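Local coordinates for fungal protease inhibitor-1 (Antheraea mylitta, PDB 3BT4), which inhibits trypsin, chymotrypsin and proteases of the fungi Aspergillus oryzae and Rhizopus oryzae, but not papain, at residues A[8-18]-A[36-44]. Sequence-based numbering, arbitrary orientation.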
loop_
_atom_site.group_PDB
_atom_site.type_symbol
_atom_site.label_atom_id
_atom_site.label_comp_id
_atom_site.label_asym_id
_atom_site.label_seq_id
_atom_site.Cartn_x
_atom_site.Cartn_y
_atom_site.Cartn_z
ATOM N N TYR A 8 -12.467 2.473 -10.813
ATOM C CA TYR A 8 -11.246 2.197 -11.580
ATOM C C TYR A 8 -10.921 0.700 -11.660
ATOM O O TYR A 8 -10.689 0.162 -12.754
ATOM C CB TYR A 8 -10.062 2.965 -10.984
ATOM C CG TYR A 8 -8.767 2.746 -11.729
ATOM C CD1 TYR A 8 -8.337 3.651 -12.687
ATOM C CD2 TYR A 8 -7.986 1.630 -11.476
ATOM C CE1 TYR A 8 -7.154 3.439 -13.378
ATOM C CE2 TYR A 8 -6.814 1.406 -12.151
ATOM C CZ TYR A 8 -6.396 2.314 -13.097
ATOM O OH TYR A 8 -5.218 2.084 -13.768
ATOM N N CYS A 9 -10.920 0.033 -10.499
ATOM C CA CYS A 9 -10.580 -1.388 -10.431
ATOM C C CYS A 9 -11.600 -2.321 -11.123
ATOM O O CYS A 9 -11.278 -3.463 -11.448
ATOM C CB CYS A 9 -10.297 -1.815 -8.986
ATOM S SG CYS A 9 -8.952 -0.873 -8.201
ATOM N N LYS A 10 -12.818 -1.839 -11.356
ATOM C CA LYS A 10 -13.786 -2.571 -12.212
ATOM C C LYS A 10 -13.305 -2.597 -13.662
ATOM O O LYS A 10 -13.482 -3.583 -14.373
ATOM C CB LYS A 10 -15.180 -1.941 -12.157
ATOM C CG LYS A 10 -15.809 -1.953 -10.796
ATOM C CD LYS A 10 -17.102 -1.182 -10.819
ATOM C CE LYS A 10 -18.157 -1.797 -9.910
ATOM N NZ LYS A 10 -17.584 -2.125 -8.590
ATOM N N ASP A 11 -12.691 -1.492 -14.082
ATOM C CA ASP A 11 -12.123 -1.391 -15.418
ATOM C C ASP A 11 -10.736 -1.994 -15.497
ATOM O O ASP A 11 -10.343 -2.490 -16.552
ATOM C CB ASP A 11 -12.129 0.061 -15.900
ATOM C CG ASP A 11 -13.527 0.624 -16.005
ATOM O OD1 ASP A 11 -14.447 -0.118 -16.410
ATOM O OD2 ASP A 11 -13.718 1.809 -15.674
ATOM N N HIS A 12 -10.018 -1.975 -14.370
ATOM C CA HIS A 12 -8.659 -2.522 -14.275
ATOM C C HIS A 12 -8.514 -3.548 -13.139
ATOM O O HIS A 12 -7.760 -3.330 -12.186
ATOM C CB HIS A 12 -7.646 -1.385 -14.132
ATOM C CG HIS A 12 -7.836 -0.296 -15.145
ATOM N ND1 HIS A 12 -7.246 -0.327 -16.388
ATOM C CD2 HIS A 12 -8.584 0.831 -15.111
ATOM C CE1 HIS A 12 -7.622 0.736 -17.079
ATOM N NE2 HIS A 12 -8.423 1.462 -16.323
ATOM N N PRO A 13 -9.223 -4.695 -13.258
ATOM C CA PRO A 13 -9.309 -5.678 -12.177
ATOM C C PRO A 13 -7.966 -6.328 -11.903
ATOM O O PRO A 13 -7.085 -6.316 -12.767
ATOM C CB PRO A 13 -10.312 -6.702 -12.722
ATOM C CG PRO A 13 -10.206 -6.595 -14.207
ATOM C CD PRO A 13 -9.975 -5.135 -14.454
ATOM N N CYS A 14 -7.796 -6.865 -10.698
ATOM C CA CYS A 14 -6.567 -7.578 -10.389
ATOM C C CYS A 14 -6.518 -8.899 -11.137
ATOM O O CYS A 14 -7.395 -9.738 -10.973
ATOM C CB CYS A 14 -6.402 -7.808 -8.894
ATOM S SG CYS A 14 -4.783 -8.453 -8.536
ATOM N N THR A 15 -5.473 -9.068 -11.944
ATOM C CA THR A 15 -5.323 -10.218 -12.840
ATOM C C THR A 15 -4.882 -11.508 -12.141
ATOM O O THR A 15 -5.395 -12.603 -12.450
ATOM C CB THR A 15 -4.365 -9.872 -14.011
ATOM O OG1 THR A 15 -4.977 -8.862 -14.824
ATOM C CG2 THR A 15 -4.061 -11.091 -14.874
ATOM N N SER A 16 -3.952 -11.399 -11.199
ATOM C CA SER A 16 -3.495 -12.591 -10.500
ATOM C C SER A 16 -3.458 -12.389 -8.992
ATOM O O SER A 16 -2.373 -12.429 -8.397
ATOM C CB SER A 16 -2.114 -12.999 -11.012
ATOM O OG SER A 16 -2.091 -13.061 -12.434
ATOM N N PRO A 17 -4.643 -12.212 -8.364
ATOM C CA PRO A 17 -4.698 -11.761 -6.974
ATOM C C PRO A 17 -4.275 -12.873 -6.034
ATOM O O PRO A 17 -4.561 -14.045 -6.299
ATOM C CB PRO A 17 -6.179 -11.423 -6.769
ATOM C CG PRO A 17 -6.907 -12.353 -7.711
ATOM C CD PRO A 17 -5.989 -12.485 -8.910
ATOM N N ILE A 18 -3.571 -12.516 -4.968
ATOM C CA ILE A 18 -3.263 -13.482 -3.930
ATOM C C ILE A 18 -4.513 -13.662 -3.066
ATOM O O ILE A 18 -5.350 -12.764 -2.978
ATOM C CB ILE A 18 -2.085 -13.021 -3.032
ATOM C CG1 ILE A 18 -2.506 -11.819 -2.184
ATOM C CG2 ILE A 18 -0.841 -12.746 -3.867
ATOM C CD1 ILE A 18 -1.560 -11.445 -1.134
ATOM N N LYS A 36 -1.402 -0.177 -9.843
ATOM C CA LYS A 36 -2.066 1.107 -10.092
ATOM C C LYS A 36 -3.433 1.137 -9.401
ATOM O O LYS A 36 -4.226 0.189 -9.529
ATOM C CB LYS A 36 -2.184 1.368 -11.594
ATOM C CG LYS A 36 -0.826 1.619 -12.250
ATOM C CD LYS A 36 -0.933 1.877 -13.751
ATOM C CE LYS A 36 -0.843 0.582 -14.563
ATOM N NZ LYS A 36 0.419 -0.167 -14.280
ATOM N N CYS A 37 -3.668 2.209 -8.638
ATOM C CA CYS A 37 -4.886 2.408 -7.832
ATOM C C CYS A 37 -5.166 1.330 -6.766
ATOM O O CYS A 37 -6.276 1.271 -6.201
ATOM C CB CYS A 37 -6.113 2.685 -8.724
ATOM S SG CYS A 37 -5.912 4.220 -9.694
ATOM N N ALA A 38 -4.155 0.499 -6.484
ATOM C CA ALA A 38 -4.230 -0.468 -5.384
ATOM C C ALA A 38 -5.352 -1.503 -5.594
ATOM O O ALA A 38 -6.013 -1.910 -4.657
ATOM C CB ALA A 38 -4.412 0.274 -4.062
ATOM N N CYS A 39 -5.529 -1.936 -6.843
ATOM C CA CYS A 39 -6.545 -2.931 -7.226
ATOM C C CYS A 39 -6.241 -4.350 -6.754
ATOM O O CYS A 39 -7.154 -5.185 -6.659
ATOM C CB CYS A 39 -6.758 -2.913 -8.744
ATOM S SG CYS A 39 -7.351 -1.301 -9.329
ATOM N N CYS A 40 -4.973 -4.612 -6.439
ATOM C CA CYS A 40 -4.549 -5.947 -6.003
ATOM C C CYS A 40 -4.318 -6.083 -4.493
ATOM O O CYS A 40 -3.726 -5.203 -3.858
ATOM C CB CYS A 40 -3.304 -6.407 -6.763
ATOM S SG CYS A 40 -3.581 -6.780 -8.529
ATOM N N PRO A 41 -4.770 -7.209 -3.920
ATOM C CA PRO A 41 -4.487 -7.540 -2.518
ATOM C C PRO A 41 -2.989 -7.744 -2.291
ATOM O O PRO A 41 -2.266 -8.031 -3.226
ATOM C CB PRO A 41 -5.244 -8.864 -2.320
ATOM C CG PRO A 41 -5.387 -9.422 -3.738
ATOM C CD PRO A 41 -5.587 -8.242 -4.580
ATOM N N ALA A 42 -2.529 -7.585 -1.055
ATOM C CA ALA A 42 -1.116 -7.797 -0.727
ATOM C C ALA A 42 -0.946 -8.332 0.683
ATOM O O ALA A 42 -1.784 -8.094 1.552
ATOM C CB ALA A 42 -0.357 -6.508 -0.870
ATOM N N CYS A 43 0.144 -9.057 0.907
ATOM C CA CYS A 43 0.577 -9.384 2.257
ATOM C C CYS A 43 1.591 -8.306 2.627
ATOM O O CYS A 43 2.672 -8.229 2.044
ATOM C CB CYS A 43 1.176 -10.790 2.310
ATOM S SG CYS A 43 0.036 -12.069 1.589
ATOM N N VAL A 44 1.207 -7.428 3.552
ATOM C CA VAL A 44 2.035 -6.256 3.854
ATOM C C VAL A 44 2.828 -6.349 5.168
ATOM O O VAL A 44 2.427 -7.016 6.124
ATOM C CB VAL A 44 1.218 -4.936 3.769
ATOM C CG1 VAL A 44 0.431 -4.896 2.459
ATOM C CG2 VAL A 44 0.280 -4.792 4.928
HETATM O O HOH W 1 -9.539 -5.810 -8.509
HETATM O O HOH W 2 -2.506 -9.809 -5.305
#
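Two disulfides, C9–C39 and C14–C40, staple the 8-18 segment along 36-44 in this small, cysteine-rich inhibitor fold, where disulfides probably stand in for much of a hydrophobic core. The C9 SG to C39 SG bond, with a chi3 of -81°, ties the short helix 8-11 to the turn before strand 40-47. The second, 2.1 Å between C14 SG and C40 SG, ties the extended chain beyond the helix to the strand's first residue. Beside the first disulfide, the Y8 ring is clamped on both faces: C37 SG sits over the centre of one face, 3.6 Å from the ring centroid and 4° off the normal, H12 CD2 lies over the opposite face, and C39 SG meets the edge in plane. CG of Y8, anti to the backbone N (chi1 -179°), carries the ring into this slot. Farther along, P17 CB rests on P41 CG at 3.7 Å, and I18 extends its CD1 past P41 to C43 SG. No direct hydrogen bond joins the segments; waters bridge C14 N to C39 O and I18 N to P41 O. Bonds from C37 to C4 and from C43 to C23 extend the disulfide network, while C39 and C40 form a classic beta bulge facing S34. At the second bridge, the water accepts from I18 N at 2.9 Å and donates to P41 O at 2.7 Å.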